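Local coordinates for iron-chelator utilization protein (Thermobifida fusca TM51, PDB 4YHB), which probably uses its bound FAD to reduce ferric siderophores and so release their iron, at residues A[26-31]-A[102-107]. Sequence-based numbering, arbitrary orientation.
With FAD (flavin-adenine dinucleotide), chain C.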
loop_
_atom_site.group_PDB
_atom_site.type_symbol
_atom_site.label_atom_id
_atom_site.label_comp_id
_atom_site.label_asym_id
_atom_site.label_seq_id
_atom_site.Cartn_x
_atom_site.Cartn_y
_atom_site.Cartn_z
ATOM N N ARG A 26 -2.375 -9.968 -13.609
ATOM C CA ARG A 26 -3.803 -10.213 -13.431
ATOM C C ARG A 26 -4.556 -8.874 -13.339
ATOM O O ARG A 26 -4.359 -8.129 -12.391
ATOM C CB ARG A 26 -4.046 -11.056 -12.170
ATOM C CG ARG A 26 -3.485 -12.492 -12.229
ATOM C CD ARG A 26 -3.203 -13.102 -10.844
ATOM N NE ARG A 26 -4.352 -13.097 -9.938
ATOM C CZ ARG A 26 -4.279 -13.331 -8.626
ATOM N NH1 ARG A 26 -3.107 -13.582 -8.052
ATOM N NH2 ARG A 26 -5.379 -13.305 -7.880
ATOM N N ARG A 27 -5.377 -8.553 -14.336
ATOM C CA ARG A 27 -6.156 -7.318 -14.275
ATOM C C ARG A 27 -7.397 -7.600 -13.439
ATOM O O ARG A 27 -8.427 -8.027 -13.962
ATOM C CB ARG A 27 -6.521 -6.815 -15.677
ATOM C CG ARG A 27 -7.363 -5.515 -15.685
ATOM C CD ARG A 27 -6.583 -4.292 -15.139
ATOM N NE ARG A 27 -5.554 -3.889 -16.090
ATOM C CZ ARG A 27 -5.514 -2.721 -16.720
ATOM N NH1 ARG A 27 -6.436 -1.789 -16.489
ATOM N NH2 ARG A 27 -4.540 -2.488 -17.584
ATOM N N ILE A 28 -7.279 -7.398 -12.133
ATOM C CA ILE A 28 -8.324 -7.808 -11.209
ATOM C C ILE A 28 -9.563 -6.908 -11.275
ATOM O O ILE A 28 -10.675 -7.396 -11.123
ATOM C CB ILE A 28 -7.808 -7.856 -9.766
ATOM C CG1 ILE A 28 -7.113 -6.544 -9.403
ATOM C CG2 ILE A 28 -6.809 -9.029 -9.576
ATOM C CD1 ILE A 28 -6.637 -6.500 -7.958
ATOM N N THR A 29 -9.380 -5.610 -11.492
ATOM C CA THR A 29 -10.508 -4.700 -11.733
ATOM C C THR A 29 -10.066 -3.767 -12.852
ATOM O O THR A 29 -8.872 -3.756 -13.200
ATOM C CB THR A 29 -10.918 -3.890 -10.467
ATOM O OG1 THR A 29 -9.829 -3.057 -10.044
ATOM C CG2 THR A 29 -11.329 -4.813 -9.327
ATOM N N PRO A 30 -11.002 -2.995 -13.433
ATOM C CA PRO A 30 -10.602 -2.116 -14.534
ATOM C C PRO A 30 -9.434 -1.165 -14.233
ATOM O O PRO A 30 -8.635 -0.933 -15.143
ATOM C CB PRO A 30 -11.879 -1.322 -14.814
ATOM C CG PRO A 30 -12.961 -2.260 -14.481
ATOM C CD PRO A 30 -12.479 -3.040 -13.293
ATOM N N ARG A 31 -9.319 -0.653 -13.009
ATOM C CA ARG A 31 -8.258 0.305 -12.672
ATOM C C ARG A 31 -7.174 -0.233 -11.732
ATOM O O ARG A 31 -6.429 0.546 -11.137
ATOM C CB ARG A 31 -8.859 1.546 -12.027
ATOM C CG ARG A 31 -9.897 2.253 -12.898
ATOM C CD ARG A 31 -10.618 3.269 -12.027
ATOM N NE ARG A 31 -11.529 4.155 -12.749
ATOM C CZ ARG A 31 -12.788 3.864 -13.027
ATOM N NH1 ARG A 31 -13.279 2.678 -12.680
ATOM N NH2 ARG A 31 -13.556 4.764 -13.653
ATOM N N THR A 102 4.120 -10.222 -4.970
ATOM C CA THR A 102 2.914 -9.681 -5.590
ATOM C C THR A 102 2.712 -8.206 -5.236
ATOM O O THR A 102 2.783 -7.813 -4.063
ATOM C CB THR A 102 1.660 -10.469 -5.175
ATOM O OG1 THR A 102 1.821 -11.836 -5.556
ATOM C CG2 THR A 102 0.412 -9.904 -5.862
ATOM N N ILE A 103 2.481 -7.399 -6.264
ATOM C CA ILE A 103 2.231 -5.973 -6.105
ATOM C C ILE A 103 0.946 -5.582 -6.816
ATOM O O ILE A 103 0.756 -5.919 -7.994
ATOM C CB ILE A 103 3.361 -5.112 -6.697
ATOM C CG1 ILE A 103 4.742 -5.602 -6.247
ATOM C CG2 ILE A 103 3.107 -3.611 -6.402
ATOM C CD1 ILE A 103 5.195 -5.096 -4.933
ATOM N N ASP A 104 0.080 -4.857 -6.110
ATOM C CA ASP A 104 -1.124 -4.291 -6.716
ATOM C C ASP A 104 -0.901 -2.829 -7.116
ATOM O O ASP A 104 -0.646 -1.979 -6.253
ATOM C CB ASP A 104 -2.305 -4.383 -5.735
ATOM C CG ASP A 104 -2.904 -5.768 -5.666
ATOM O OD1 ASP A 104 -2.388 -6.661 -6.354
ATOM O OD2 ASP A 104 -3.897 -5.967 -4.928
ATOM N N PHE A 105 -1.016 -2.533 -8.411
ATOM C CA PHE A 105 -0.814 -1.178 -8.933
ATOM C C PHE A 105 -2.141 -0.499 -9.263
ATOM O O PHE A 105 -2.963 -1.077 -9.983
ATOM C CB PHE A 105 -0.004 -1.177 -10.233
ATOM C CG PHE A 105 1.413 -1.639 -10.101
ATOM C CD1 PHE A 105 1.711 -2.985 -10.011
ATOM C CD2 PHE A 105 2.455 -0.720 -10.162
ATOM C CE1 PHE A 105 3.047 -3.414 -9.927
ATOM C CE2 PHE A 105 3.786 -1.135 -10.075
ATOM C CZ PHE A 105 4.081 -2.482 -9.959
ATOM N N VAL A 106 -2.324 0.737 -8.809
ATOM C CA VAL A 106 -3.400 1.552 -9.371
ATOM C C VAL A 106 -3.006 1.927 -10.791
ATOM O O VAL A 106 -1.888 2.380 -11.030
ATOM C CB VAL A 106 -3.671 2.839 -8.581
ATOM C CG1 VAL A 106 -4.709 3.723 -9.344
ATOM C CG2 VAL A 106 -4.170 2.520 -7.188
ATOM N N VAL A 107 -3.913 1.724 -11.737
ATOM C CA VAL A 107 -3.644 2.120 -13.114
ATOM C C VAL A 107 -4.229 3.508 -13.290
ATOM O O VAL A 107 -5.433 3.679 -13.157
ATOM C CB VAL A 107 -4.255 1.116 -14.119
ATOM C CG1 VAL A 107 -3.896 1.486 -15.553
ATOM C CG2 VAL A 107 -3.797 -0.306 -13.783
HETATM P PA FAD C . 3.791 10.273 -9.437
HETATM O O1A FAD C . 4.928 10.683 -10.383
HETATM O O2A FAD C . 4.308 10.056 -7.964
HETATM O O5B FAD C . 2.762 11.508 -9.340
HETATM C C5B FAD C . 2.387 12.200 -10.475
HETATM C C4B FAD C . 0.995 12.824 -10.257
HETATM O O4B FAD C . -0.011 11.851 -10.180
HETATM C C3B FAD C . 0.908 13.617 -9.022
HETATM O O3B FAD C . 0.126 14.726 -9.326
HETATM C C2B FAD C . 0.236 12.765 -8.099
HETATM O O2B FAD C . -0.578 13.452 -7.156
HETATM C C1B FAD C . -0.651 11.959 -8.951
HETATM N N9A FAD C . -0.929 10.614 -8.465
HETATM C C8A FAD C . -0.061 9.769 -7.869
HETATM N N7A FAD C . -0.699 8.624 -7.589
HETATM C C5A FAD C . -1.968 8.730 -8.048
HETATM C C6A FAD C . -3.076 7.882 -8.048
HETATM N N6A FAD C . -2.970 6.579 -7.492
HETATM N N1A FAD C . -4.233 8.303 -8.587
HETATM C C2A FAD C . -4.339 9.536 -9.125
HETATM N N3A FAD C . -3.296 10.373 -9.142
HETATM C C4A FAD C . -2.117 9.995 -8.599
HETATM N N1 FAD C . 0.093 2.784 -4.811
HETATM C C2 FAD C . -0.424 1.722 -5.432
HETATM O O2 FAD C . -1.007 1.862 -6.496
HETATM N N3 FAD C . -0.274 0.493 -4.847
HETATM C C4 FAD C . 0.375 0.333 -3.674
HETATM O O4 FAD C . 0.483 -0.793 -3.209
HETATM C C4X FAD C . 0.916 1.428 -2.999
HETATM N N5 FAD C . 1.584 1.326 -1.793
HETATM C C5X FAD C . 2.099 2.433 -1.208
HETATM C C6 FAD C . 2.783 2.334 0.008
HETATM C C7 FAD C . 3.264 3.346 0.558
HETATM C C7M FAD C . 3.993 3.107 1.893
HETATM C C8 FAD C . 3.224 4.514 0.140
HETATM C C8M FAD C . 3.807 5.704 0.850
HETATM C C9 FAD C . 2.591 4.788 -1.042
HETATM C C9A FAD C . 1.915 3.728 -1.911
HETATM N N10 FAD C . 1.260 3.801 -3.058
HETATM C C10 FAD C . 0.750 2.686 -3.627
HETATM C "C1'" FAD C . 1.078 5.115 -3.713
HETATM C "C2'" FAD C . 2.105 5.388 -4.768
HETATM O "O2'" FAD C . 3.355 5.399 -4.202
HETATM C "C3'" FAD C . 1.763 6.769 -5.431
HETATM O "O3'" FAD C . 0.458 6.682 -5.909
HETATM C "C4'" FAD C . 2.751 7.253 -6.458
HETATM O "O4'" FAD C . 2.641 8.605 -6.606
HETATM C "C5'" FAD C . 2.543 6.630 -7.849
HETATM O "O5'" FAD C . 3.649 6.799 -8.701
HETATM P P FAD C . 3.379 7.569 -10.055
HETATM O O1P FAD C . 4.789 7.619 -10.685
HETATM O O2P FAD C . 2.164 6.833 -10.682
HETATM O O3P FAD C . 2.991 9.096 -10.173
#
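Val-107 and Arg-31 meet at one end of the six-stranded antiparallel barrel of the FAD-binding domain, where strands 17-29 and 100-106 flank strand 32-38 and the residues just past the two strand ends come together. The tight part is a single backbone bond, Val-107 N to Arg-31 O at 2.8 Å. Its N-H...O angle of 178° is almost straight, although the donor stands above the carbonyl plane. Val-107 lays CB and CG2 against the same carbonyl, with CB 3.7 Å from Arg-31 O, and its side chain also touches helix 112-118.

Farther along, the strands diverge and the packing thins. Between Ile-28 and Asp-104, whose CA atoms are 9.2 Å apart, the side chains cross at about a right angle, and Ile-28 CD1 reaches no closer than 4.1 Å to Asp-104 OD2. The other oxygen, OD1, forms a salt bridge with Arg-34 NE on the intervening strand. The Arg-31 side chain leads away, its NH1 forming salt bridges with Asp-176 and Glu-179.

On the flavin side, strand 100-106 offers its backbone to the isoalloxazine: FAD N3 donates to Asp-104 O, and Val-106 N donates to FAD O2, each at 2.9 Å. At the solvent side, Arg-27 bends at chi2 and chi3 (66° and 71°), so that NH1 donates a hydrogen bond to Pro-30 O at 2.7 Å while Val-107 CG2 sits over one guanidinium face, toward its rim.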